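Local structure of PA0833-PD protein (Pseudomonas aeruginosa PAO1, 6JFW) at residues Leu29-Gly33 / Asn34-Ala38; Pro46-Tyr49 / Ala50-Asn53. The protein probably binds peptidoglycan through this periplasmic OmpA C-like domain, and so may link the outer membrane to the cell wall. All coordinates share one frame; numbering follows the deposited sequence.

Contact 1 of 2, residues Leu29-Gly33 / Asn34-Ala38; sequences LIMPG and NITFA
At P32, which occupies the N-cap position, strand 26-32 passes straight into the single helical turn 33-36, and the carbonyls of P32 and G33 collect the amides of the residues that follow. P32 O accepts T36 N at 3.1 Å, an i to i+4 bond with the donor almost in line with the carbonyl (C=O...N 161°), and receives a weak bond from I35 N as well. One residue on, G33 O takes F37 N at 3.1 Å with a nearly straight N-H (163°), while its bond to T36 N is weak. F37 is the first residue to leave helical backbone angles.

T36 folds its hydroxyl back onto the same acceptor: OG1 donates to P32 O at 2.8 Å from above the carbonyl plane, a bond to the carbonyl four residues earlier that is common for threonines in helices. With OG1 lying anti to the carbonyl carbon of T36 (chi1 -55°), P32 O is gripped by both the amide and the side chain of one residue. The methyl branch is thereby turned to M31, whose chain, bent at its last torsion, crosses T36 at about a right angle and brings CE to 3.7 Å from T36 CG2; M31 CB meets T36 OG1 at 3.4 Å. On the proline ring, CD packs against I35 CG1 at 3.9 Å, and N34 OD1 lies 3.3 Å from P32 CB at the more exposed margin.

Strand 26-32 lies between 19-23 and 132-139 in the sheet; L29 and M31 pair with V135 and V133 through their backbones. M31 and F37 both reach V93 of helix 79-99, F37 also touches V133, and the loop before helix 49-61 packs against the junction.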
# COMPACT_ATOMS: atom_id res chain seq x y z
N LEU A 29 -4.55 -4.00 1.72
CA LEU A 29 -4.04 -3.13 2.78
C LEU A 29 -4.00 -1.70 2.26
O LEU A 29 -3.31 -1.42 1.27
CB LEU A 29 -2.65 -3.59 3.22
CG LEU A 29 -2.57 -5.08 3.58
CD1 LEU A 29 -1.13 -5.56 3.56
CD2 LEU A 29 -3.20 -5.33 4.93
N ILE A 30 -4.74 -0.81 2.91
CA ILE A 30 -4.75 0.61 2.58
C ILE A 30 -3.75 1.31 3.48
O ILE A 30 -3.90 1.32 4.70
CB ILE A 30 -6.14 1.23 2.75
CG1 ILE A 30 -7.20 0.43 2.00
CG2 ILE A 30 -6.12 2.68 2.27
CD1 ILE A 30 -7.12 0.56 0.52
N MET A 31 -2.74 1.93 2.87
CA MET A 31 -1.74 2.68 3.61
C MET A 31 -1.89 4.16 3.29
O MET A 31 -1.46 4.61 2.21
CB MET A 31 -0.33 2.18 3.28
CG MET A 31 -0.17 0.69 3.59
SD MET A 31 1.27 -0.13 2.88
CE MET A 31 2.39 1.24 2.65
N PRO A 32 -2.51 4.96 4.16
CA PRO A 32 -2.74 6.37 3.84
C PRO A 32 -1.43 7.13 3.67
O PRO A 32 -0.44 6.86 4.35
CB PRO A 32 -3.54 6.89 5.04
CG PRO A 32 -4.02 5.67 5.76
CD PRO A 32 -3.01 4.60 5.50
N GLY A 33 -1.44 8.09 2.75
CA GLY A 33 -0.23 8.84 2.47
C GLY A 33 0.29 9.60 3.67
O GLY A 33 1.50 9.71 3.87
N ASN A 34 -0.62 10.13 4.49
CA ASN A 34 -0.21 11.02 5.58
C ASN A 34 0.57 10.30 6.67
O ASN A 34 1.22 10.97 7.49
CB ASN A 34 -1.44 11.69 6.20
CG ASN A 34 -2.29 10.73 7.01
OD1 ASN A 34 -2.66 9.66 6.53
ND2 ASN A 34 -2.59 11.11 8.25
N ILE A 35 0.53 8.97 6.72
CA ILE A 35 1.29 8.22 7.71
C ILE A 35 2.37 7.35 7.09
O ILE A 35 3.26 6.88 7.82
CB ILE A 35 0.36 7.35 8.60
CG1 ILE A 35 -0.26 6.22 7.79
CG2 ILE A 35 -0.73 8.20 9.22
CD1 ILE A 35 0.32 4.88 8.09
N THR A 36 2.32 7.11 5.78
CA THR A 36 3.32 6.29 5.11
C THR A 36 4.52 7.11 4.65
O THR A 36 5.66 6.63 4.71
CB THR A 36 2.69 5.58 3.91
OG1 THR A 36 1.55 4.83 4.34
CG2 THR A 36 3.69 4.63 3.26
N PHE A 37 4.29 8.34 4.21
CA PHE A 37 5.33 9.15 3.60
C PHE A 37 5.53 10.43 4.39
O PHE A 37 4.59 10.97 5.00
CB PHE A 37 4.98 9.48 2.15
CG PHE A 37 4.85 8.26 1.29
CD1 PHE A 37 5.98 7.57 0.90
CD2 PHE A 37 3.61 7.78 0.92
CE1 PHE A 37 5.88 6.43 0.13
CE2 PHE A 37 3.50 6.64 0.14
CZ PHE A 37 4.64 5.97 -0.25
N ALA A 38 6.72 10.97 4.30
CA ALA A 38 7.05 12.23 4.89
C ALA A 38 6.64 13.34 3.88
O ALA A 38 7.09 13.37 2.77
CB ALA A 38 8.52 12.29 5.17

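Contact 2 of 2, residues Pro46-Tyr49 / Ala50-Asn53; sequences PSFY and APLN
F48 and L52 form the tight side of this helix start, meeting at about a right angle one turn apart. L52 CG sits 3.4 Å from F48 CE2, and the two leucine methyls spread to either end of the ring's CD2-CE2 bond: L52 CD1 is nearest F48 CD2, and L52 CD2 nearest F48 CE2. P51 takes a face of the same ring: its CB stands 4.2 Å from the centroid, 21° off the normal, a CH-pi contact displaced toward the rim. F48 can receive both because its CG is anti to the backbone N (chi1 -156°), which swings the ring beside the first turn. Two successive i to i+4 backbone bonds close the turn: L52 N donates to F48 O at 3.1 Å, and N53 N to Y49 O at 2.8 Å in the carbonyl plane.

The other side is looser, and one water bridges the turn, donating to P46 O and accepting from A50 N at 3.0 Å. P51 is a first-turn proline, a place where lacking an N-H costs the helix no bond, and its CD packs 3.4 Å from S47 O. P46, S47 and A50 are exposed; Y49 is too, though its ring reaches helix 79-99.

Within the fold, helix 49-61 begins here after the loop from helix 33-36. F48 turns onto V18 and that short helix, L52 touches I44, and Y49 meets Y96 edge-to-face.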
# COMPACT_ATOMS: atom_id res chain seq x y z
N PRO A 46 9.50 8.00 9.08
CA PRO A 46 10.26 7.22 10.09
C PRO A 46 9.40 6.24 10.88
O PRO A 46 9.81 5.10 11.10
CB PRO A 46 10.86 8.31 10.99
CG PRO A 46 10.20 9.62 10.58
CD PRO A 46 9.77 9.44 9.17
N SER A 47 8.21 6.68 11.29
CA SER A 47 7.24 5.90 12.06
C SER A 47 6.68 4.70 11.32
O SER A 47 6.07 3.83 11.94
CB SER A 47 6.08 6.80 12.47
OG SER A 47 5.39 7.21 11.30
N PHE A 48 6.82 4.65 9.99
CA PHE A 48 6.22 3.56 9.23
C PHE A 48 7.20 2.45 8.91
O PHE A 48 6.82 1.46 8.28
CB PHE A 48 5.60 4.10 7.94
CG PHE A 48 4.51 3.23 7.41
CD1 PHE A 48 3.31 3.12 8.09
CD2 PHE A 48 4.69 2.50 6.26
CE1 PHE A 48 2.31 2.31 7.62
CE2 PHE A 48 3.68 1.68 5.78
CZ PHE A 48 2.49 1.59 6.46
N TYR A 49 8.46 2.59 9.34
CA TYR A 49 9.45 1.55 9.10
C TYR A 49 9.04 0.24 9.75
O TYR A 49 9.08 -0.82 9.12
CB TYR A 49 10.81 2.01 9.62
CG TYR A 49 11.58 2.88 8.66
CD1 TYR A 49 10.95 3.89 7.95
CD2 TYR A 49 12.94 2.69 8.47
CE1 TYR A 49 11.65 4.68 7.06
CE2 TYR A 49 13.65 3.48 7.59
CZ TYR A 49 13.00 4.47 6.89
OH TYR A 49 13.71 5.26 6.02
N ALA A 50 8.65 0.29 11.01
CA ALA A 50 8.36 -0.93 11.75
C ALA A 50 7.07 -1.60 11.27
O ALA A 50 7.03 -2.83 11.15
CB ALA A 50 8.31 -0.65 13.25
N PRO A 51 5.98 -0.85 10.99
CA PRO A 51 4.84 -1.49 10.31
C PRO A 51 5.23 -2.20 9.02
O PRO A 51 4.80 -3.33 8.79
CB PRO A 51 3.90 -0.31 10.05
CG PRO A 51 4.15 0.60 11.19
CD PRO A 51 5.63 0.50 11.47
N LEU A 52 6.07 -1.57 8.19
CA LEU A 52 6.52 -2.22 6.97
C LEU A 52 7.36 -3.45 7.28
O LEU A 52 7.29 -4.46 6.56
CB LEU A 52 7.31 -1.24 6.11
CG LEU A 52 6.46 -0.28 5.27
CD1 LEU A 52 7.33 0.76 4.58
CD2 LEU A 52 5.62 -1.05 4.26
N ASN A 53 8.19 -3.39 8.33
CA ASN A 53 8.93 -4.57 8.75
C ASN A 53 8.00 -5.73 9.06
O ASN A 53 8.26 -6.87 8.66
CB ASN A 53 9.78 -4.25 9.99
CG ASN A 53 10.94 -3.32 9.68
OD1 ASN A 53 11.31 -3.12 8.52
ND2 ASN A 53 11.53 -2.76 10.73
O HOH W 1 9.14 2.85 12.58

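Contact 1 closes before contact 2 opens: strand 26-32, helix 33-36, the connecting loop and then helix 49-61 follow in series, all within one OmpA-like domain. Their centres lie 11 Å apart, yet they touch directly through F48, whose CE1 comes to 3.3 Å from I35 CD1 and whose CE2 lies 3.4 Å from M31 CE. One aromatic ring thus joins the end of a sheet strand, the short helix after it and the start of the next long helix. Buried between them, F48 fastens the loop before helix 49-61 to the strand-helix junction of contact 1, in the core of the OmpA-like domain.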